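Local coordinates for putative ATPase, AAA family (Prochlorococcus marinus subsp. pastoris str. CCMP1986, PDB 3CTD) that probably acts as a DNA-dependent ATPase of the RarA/MGS1/WRNIP1 subfamily in cellular responses to stalled DNA replication, represented here by its C-terminal part, at the interface of chains A and B. Numbering follows the deposited sequence. Chains: chain A/B, Putative ATPase, AAA family.

Contact 1: the interface of chains A and B. Residues chain A 52, 55; chain B 131, 174, 181-184.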
ATOM      1  N   ASP A  52      -2.654 -21.388  13.919  1.00 27.63           N
ATOM      2  CA  ASP A  52      -3.195 -21.706  15.245  1.00 30.31           C
ATOM      3  C   ASP A  52      -2.152 -21.526  16.335  1.00 27.06           C
ATOM      4  O   ASP A  52      -2.436 -20.919  17.354  1.00 25.89           O
ATOM      5  CB  ASP A  52      -3.813 -23.116  15.268  1.00 30.83           C
ATOM      6  CG  ASP A  52      -4.963 -23.233  14.278  1.00 34.43           C
ATOM      7  OD1 ASP A  52      -5.996 -22.560  14.471  1.00 35.77           O
ATOM      8  OD2 ASP A  52      -4.799 -23.930  13.267  1.00 35.13           O
ATOM      9  N   LEU A  55      -1.380 -17.856  16.904  1.00 29.75           N
ATOM     10  CA  LEU A  55      -2.323 -17.151  17.798  1.00 31.13           C
ATOM     11  C   LEU A  55      -2.054 -17.578  19.223  1.00 33.22           C
ATOM     12  O   LEU A  55      -2.028 -16.763  20.163  1.00 33.21           O
ATOM     13  CB  LEU A  55      -3.777 -17.416  17.435  1.00 31.09           C
ATOM     14  CG  LEU A  55      -4.215 -16.853  16.089  1.00 31.44           C
ATOM     15  CD1 LEU A  55      -5.481 -17.481  15.723  1.00 30.82           C
ATOM     16  CD2 LEU A  55      -4.381 -15.311  16.155  1.00 30.71           C
TER
ATOM     17  N   SER B 131     -10.395 -14.779  16.403  1.00 36.47           N
ATOM     18  CA  SER B 131      -9.753 -16.021  16.809  1.00 35.93           C
ATOM     19  C   SER B 131      -8.822 -15.863  17.978  1.00 39.79           C
ATOM     20  O   SER B 131      -8.712 -16.760  18.803  1.00 42.11           O
ATOM     21  CB  SER B 131      -8.931 -16.544  15.654  1.00 32.69           C
ATOM     22  OG  SER B 131      -9.819 -17.051  14.689  1.00 40.19           O
ATOM     23  N   LEU B 174       2.685 -26.138  18.398  1.00 38.60           N
ATOM     24  CA  LEU B 174       1.858 -25.989  19.604  1.00 40.50           C
ATOM     25  C   LEU B 174       2.434 -26.942  20.625  1.00 34.78           C
ATOM     26  O   LEU B 174       3.079 -27.918  20.264  1.00 38.23           O
ATOM     27  CB  LEU B 174       0.403 -26.380  19.314  1.00 39.65           C
ATOM     28  CG  LEU B 174      -0.467 -25.308  18.668  1.00 41.49           C
ATOM     29  CD1 LEU B 174      -1.564 -25.943  17.771  1.00 43.23           C
ATOM     30  CD2 LEU B 174      -1.061 -24.434  19.712  1.00 40.05           C
ATOM     31  N   ILE B 181      -5.548 -28.926  17.880  1.00 48.65           N
ATOM     32  CA  ILE B 181      -6.514 -27.896  18.213  1.00 53.93           C
ATOM     33  C   ILE B 181      -6.563 -26.758  17.166  1.00 55.96           C
ATOM     34  O   ILE B 181      -5.536 -26.371  16.572  1.00 53.71           O
ATOM     35  CB  ILE B 181      -6.284 -27.320  19.589  1.00 54.16           C
ATOM     36  CG1 ILE B 181      -7.478 -26.419  19.932  1.00 57.38           C
ATOM     37  CG2 ILE B 181      -4.903 -26.600  19.637  1.00 56.91           C
ATOM     38  CD1 ILE B 181      -7.508 -25.911  21.404  1.00 60.30           C
ATOM     39  N   LYS B 182      -7.771 -26.238  16.946  1.00 54.89           N
ATOM     40  CA  LYS B 182      -7.993 -25.267  15.898  1.00 49.28           C
ATOM     41  C   LYS B 182      -8.562 -23.968  16.456  1.00 46.60           C
ATOM     42  O   LYS B 182      -9.660 -23.951  16.983  1.00 49.38           O
ATOM     43  CB  LYS B 182      -8.899 -25.854  14.821  1.00 47.69           C
ATOM     44  N   PHE B 183      -7.806 -22.878  16.342  1.00 43.93           N
ATOM     45  CA  PHE B 183      -8.304 -21.569  16.773  1.00 44.30           C
ATOM     46  C   PHE B 183      -8.850 -20.717  15.633  1.00 43.24           C
ATOM     47  O   PHE B 183      -9.807 -19.963  15.823  1.00 44.36           O
ATOM     48  CB  PHE B 183      -7.236 -20.788  17.520  1.00 42.30           C
ATOM     49  CG  PHE B 183      -6.769 -21.459  18.777  1.00 42.48           C
ATOM     50  CD1 PHE B 183      -7.638 -21.651  19.852  1.00 46.56           C
ATOM     51  CD2 PHE B 183      -5.461 -21.905  18.889  1.00 40.78           C
ATOM     52  CE1 PHE B 183      -7.197 -22.279  21.025  1.00 46.27           C
ATOM     53  CE2 PHE B 183      -5.016 -22.512  20.029  1.00 42.00           C
ATOM     54  CZ  PHE B 183      -5.873 -22.698  21.108  1.00 44.73           C
ATOM     55  N   TRP B 184      -8.282 -20.862  14.443  1.00 42.36           N
ATOM     56  CA  TRP B 184      -8.680 -20.018  13.300  1.00 42.14           C
ATOM     57  C   TRP B 184      -9.340 -20.815  12.169  1.00 41.39           C
ATOM     58  O   TRP B 184      -8.828 -21.837  11.771  1.00 45.29           O
ATOM     59  CB  TRP B 184      -7.425 -19.313  12.765  1.00 34.34           C
ATOM     60  CG  TRP B 184      -7.626 -18.506  11.521  1.00 33.02           C
ATOM     61  CD1 TRP B 184      -8.183 -17.257  11.433  1.00 34.17           C
ATOM     62  CD2 TRP B 184      -7.230 -18.853  10.173  1.00 30.90           C
ATOM     63  NE1 TRP B 184      -8.174 -16.819  10.110  1.00 33.13           N
ATOM     64  CE2 TRP B 184      -7.595 -17.777   9.328  1.00 29.64           C
ATOM     65  CE3 TRP B 184      -6.605 -19.960   9.603  1.00 32.86           C
ATOM     66  CZ2 TRP B 184      -7.346 -17.779   7.962  1.00 30.39           C
ATOM     67  CZ3 TRP B 184      -6.366 -19.961   8.204  1.00 30.98           C
ATOM     68  CH2 TRP B 184      -6.726 -18.879   7.422  1.00 28.75           C
TER
HETATM   69  O   HOH W   1      -6.782 -23.094  11.708  1.00 43.71           O

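Contact 2: the interface of chains A and B. Residues chain A 58-59, 62-63, 110; chain B 132-133, 135-136, 139.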
ATOM      1  N   LEU A  58       0.932 -15.822  20.378  1.00 29.93           N
ATOM      2  CA  LEU A  58       0.507 -14.426  20.472  1.00 33.26           C
ATOM      3  C   LEU A  58      -0.277 -14.165  21.769  1.00 31.66           C
ATOM      4  O   LEU A  58       0.076 -13.256  22.543  1.00 30.40           O
ATOM      5  CB  LEU A  58      -0.275 -13.965  19.218  1.00 32.32           C
ATOM      6  CG  LEU A  58      -0.789 -12.514  19.174  1.00 32.75           C
ATOM      7  CD1 LEU A  58       0.291 -11.494  19.483  1.00 27.61           C
ATOM      8  CD2 LEU A  58      -1.478 -12.247  17.822  1.00 31.57           C
ATOM      9  N   ALA A  59      -1.309 -14.970  22.011  1.00 30.20           N
ATOM     10  CA  ALA A  59      -2.121 -14.835  23.250  1.00 29.84           C
ATOM     11  C   ALA A  59      -1.291 -14.987  24.477  1.00 31.79           C
ATOM     12  O   ALA A  59      -1.450 -14.242  25.429  1.00 37.73           O
ATOM     13  CB  ALA A  59      -3.308 -15.799  23.287  1.00 24.21           C
ATOM     14  N   VAL A  62       0.501 -11.596  25.141  1.00 36.27           N
ATOM     15  CA  VAL A  62      -0.302 -10.517  25.628  1.00 41.07           C
ATOM     16  C   VAL A  62      -0.921 -10.775  27.018  1.00 45.09           C
ATOM     17  O   VAL A  62      -0.930  -9.894  27.839  1.00 47.43           O
ATOM     18  CB  VAL A  62      -1.328  -9.953  24.597  1.00 42.66           C
ATOM     19  CG1 VAL A  62      -1.028 -10.375  23.170  1.00 35.89           C
ATOM     20  CG2 VAL A  62      -2.721 -10.225  25.026  1.00 42.24           C
ATOM     21  N   GLU A  63      -1.345 -11.991  27.327  1.00 48.46           N
ATOM     22  CA  GLU A  63      -1.625 -12.290  28.733  1.00 52.08           C
ATOM     23  C   GLU A  63      -0.406 -12.013  29.607  1.00 53.00           C
ATOM     24  O   GLU A  63      -0.561 -11.621  30.762  1.00 53.28           O
ATOM     25  CB  GLU A  63      -2.096 -13.737  28.960  1.00 55.60           C
ATOM     26  CG  GLU A  63      -3.324 -14.078  28.164  1.00 59.12           C
ATOM     27  CD  GLU A  63      -4.541 -13.377  28.710  1.00 62.65           C
ATOM     28  OE1 GLU A  63      -4.838 -13.578  29.907  1.00 60.21           O
ATOM     29  OE2 GLU A  63      -5.178 -12.609  27.948  1.00 66.17           O
ATOM     30  N   LEU A 110      -5.544  -5.152  19.775  1.00 37.72           N
ATOM     31  CA  LEU A 110      -5.328  -6.572  19.661  1.00 39.20           C
ATOM     32  C   LEU A 110      -5.674  -7.077  18.240  1.00 36.50           C
ATOM     33  O   LEU A 110      -5.031  -7.986  17.730  1.00 34.73           O
ATOM     34  CB  LEU A 110      -6.159  -7.328  20.726  1.00 39.41           C
ATOM     35  CG  LEU A 110      -5.958  -8.836  20.825  1.00 39.67           C
ATOM     36  CD1 LEU A 110      -4.417  -9.145  20.874  1.00 40.20           C
ATOM     37  CD2 LEU A 110      -6.674  -9.407  22.049  1.00 35.09           C
TER
ATOM     38  N   ILE B 132      -8.116 -14.739  18.025  1.00 40.93           N
ATOM     39  CA  ILE B 132      -7.089 -14.541  19.036  1.00 38.32           C
ATOM     40  C   ILE B 132      -7.732 -14.699  20.400  1.00 35.73           C
ATOM     41  O   ILE B 132      -7.088 -15.160  21.320  1.00 37.39           O
ATOM     42  CB  ILE B 132      -6.405 -13.138  18.901  1.00 36.34           C
ATOM     43  CG1 ILE B 132      -5.470 -12.833  20.090  1.00 32.81           C
ATOM     44  CG2 ILE B 132      -7.463 -12.079  18.847  1.00 36.50           C
ATOM     45  CD1 ILE B 132      -4.365 -13.870  20.291  1.00 30.23           C
ATOM     46  N   PHE B 133      -8.994 -14.310  20.532  1.00 39.54           N
ATOM     47  CA  PHE B 133      -9.703 -14.440  21.816  1.00 42.36           C
ATOM     48  C   PHE B 133      -9.919 -15.906  22.172  1.00 43.62           C
ATOM     49  O   PHE B 133      -9.930 -16.270  23.347  1.00 44.37           O
ATOM     50  CB  PHE B 133     -11.044 -13.709  21.798  1.00 41.58           C
ATOM     51  CG  PHE B 133     -10.923 -12.233  21.604  1.00 44.75           C
ATOM     52  CD1 PHE B 133     -10.502 -11.421  22.627  1.00 48.05           C
ATOM     53  CD2 PHE B 133     -11.244 -11.651  20.391  1.00 49.97           C
ATOM     54  CE1 PHE B 133     -10.396 -10.039  22.452  1.00 52.36           C
ATOM     55  CE2 PHE B 133     -11.120 -10.268  20.198  1.00 52.15           C
ATOM     56  CZ  PHE B 133     -10.704  -9.464  21.222  1.00 52.05           C
ATOM     57  N   ALA B 135      -7.826 -18.465  21.432  1.00 46.84           N
ATOM     58  CA  ALA B 135      -6.543 -18.918  21.938  1.00 44.56           C
ATOM     59  C   ALA B 135      -6.243 -18.304  23.304  1.00 46.44           C
ATOM     60  O   ALA B 135      -5.642 -18.944  24.154  1.00 43.75           O
ATOM     61  CB  ALA B 135      -5.439 -18.606  20.946  1.00 41.37           C
ATOM     62  N   MET B 136      -6.639 -17.053  23.496  1.00 48.15           N
ATOM     63  CA  MET B 136      -6.508 -16.401  24.773  1.00 53.76           C
ATOM     64  C   MET B 136      -7.308 -17.158  25.852  1.00 60.05           C
ATOM     65  O   MET B 136      -6.925 -17.171  27.029  1.00 58.57           O
ATOM     66  CB  MET B 136      -7.062 -15.016  24.623  1.00 58.41           C
ATOM     67  CG  MET B 136      -6.669 -14.065  25.663  1.00 68.34           C
ATOM     68  SD  MET B 136      -6.479 -12.406  24.933  1.00 83.74           S
ATOM     69  CE  MET B 136      -4.709 -12.462  24.581  1.00 77.32           C
ATOM     70  N   ILE B 139      -5.302 -20.151  26.865  1.00 55.10           N
ATOM     71  CA  ILE B 139      -4.172 -19.790  27.711  1.00 51.14           C
ATOM     72  C   ILE B 139      -4.693 -19.631  29.130  1.00 57.83           C
ATOM     73  O   ILE B 139      -4.079 -20.101  30.078  1.00 59.73           O
ATOM     74  CB  ILE B 139      -3.517 -18.447  27.266  1.00 49.29           C
ATOM     75  CG1 ILE B 139      -2.840 -18.602  25.909  1.00 48.25           C
ATOM     76  CG2 ILE B 139      -2.572 -17.895  28.327  1.00 44.19           C
ATOM     77  CD1 ILE B 139      -1.576 -19.424  25.984  1.00 50.73           C
TER

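Contact 1: the interface of chains A and B
A:Asp52 turns its carboxylate onto the loop B:Ile181 to B:Trp184, with CG anti to its own carbonyl carbon (chi1 -61°). This sets OD1 against two consecutive backbone N-H groups of chain B. A:Leu55, one turn further along helix 51-63, takes a similar first torsion, and its CD1 branch points to the same loop. The site is a helix-to-loop contact between two copies of the C-terminal part and may not be biological.

OD1 accepts both bonds. The N-H of B:Trp184 arrives nearly along the C-O axis, at 2.8 Å from B:Trp184 N to A:Asp52 OD1, and is fairly straight (163° at H). The N-H of B:Phe183 comes from above the carboxylate plane and is more bent (140° at H). Its N lies 2.6 Å from A:Asp52 OD1. Together they probably limit the turning of the carboxylate. A:Asp52 lies near the start of its helix, and the helix end probably helps to steady the negative charge. The other oxygen, A:Asp52 OD2, lies 2.7 Å from the O of water 1. That water also faces B:Trp184 O, but this second distance is very short and doubtful.

An alanine in place of A:Asp52 would probably leave the N-H groups of B:Phe183 and B:Trp184 without their acceptor across the interface and the loop freer to shift.

Carbon packing flanks the polar grip. A:Leu55 CD1 lies 3.6 Å from B:Ser131 CB. The same methyl is 4.0 Å from B:Trp184 CB. The ring of B:Phe183 also approaches the backbone: its CD2 lies 3.5 Å from A:Asp52 O.

A second-shell bond steadies the loop within chain B: the hydroxyl B:Ser131 OG donates to B:Phe183 O at 3.1 Å, from above the carbonyl plane.

Contact 2: the interface of chains A and B
B:Ile132 reaches from helix 131-139 into the angle between A:Ala59 and A:Leu110. From CB the chain splits. The CG2 branch turns to A:Leu110, with 4.1 Å between B:Ile132 CG2 and A:Leu110 CG. The same methyl also lies over one face of the B:Phe133 ring, toward its rim. The other branch, CG1, is anti to the backbone N (chi1 171°), which carries it towards chain A. B:Ile132 CG1 meets the A:Leu110 CD1 methyl at 3.9 Å. At the tip, B:Ile132 CD1 lies 3.7 Å from A:Ala59 CB. It also touches A:Leu58 CG at 4.0 Å, the two side chains crossing at about a right angle.

A:Leu110 uses its second methyl on the ring: CD2 is 3.8 Å from B:Phe133 CE1. The small side chain of A:Ala59 probably allows the close approach of the helices, and its CB lies 3.6 Å from B:Met136 CA. B:Ile139 CG1 flanks the same methyl.

B:Met136 is engineered, and leucine is the natural residue. Its chain bends past A:Glu63, whose carboxylate lies beside the thioether, a contact owed to the engineering. The approach of its tip to A:Val62 is too short to be reliable. The aliphatic CG of A:Glu63 packs on B:Ile139 CG2.

The patch is a mainly apolar helix-packing surface in the C-terminal (MgsA-type) region of the protein: helix 51-63 and the first residue of helix 110-122 in chain A lie against helix 131-139 of chain B.

Contact 1 and contact 2 are adjoining parts of one A-B interface, with C-alpha centres about 10 Å apart. They share two elements. Helix 51-63 of chain A gives its early turns to contact 1 and its later turns to contact 2. Helix 131-139 of chain B starts in contact 1 and supplies the whole B side of contact 2. Contact 1 is mainly polar; contact 2 is mainly apolar and buries more surface. Together they could set the register and closeness of the chains. The two copies do not meet by an exact two-fold. The deposited assembly holds four copies, and this interface may contribute to a tetramer.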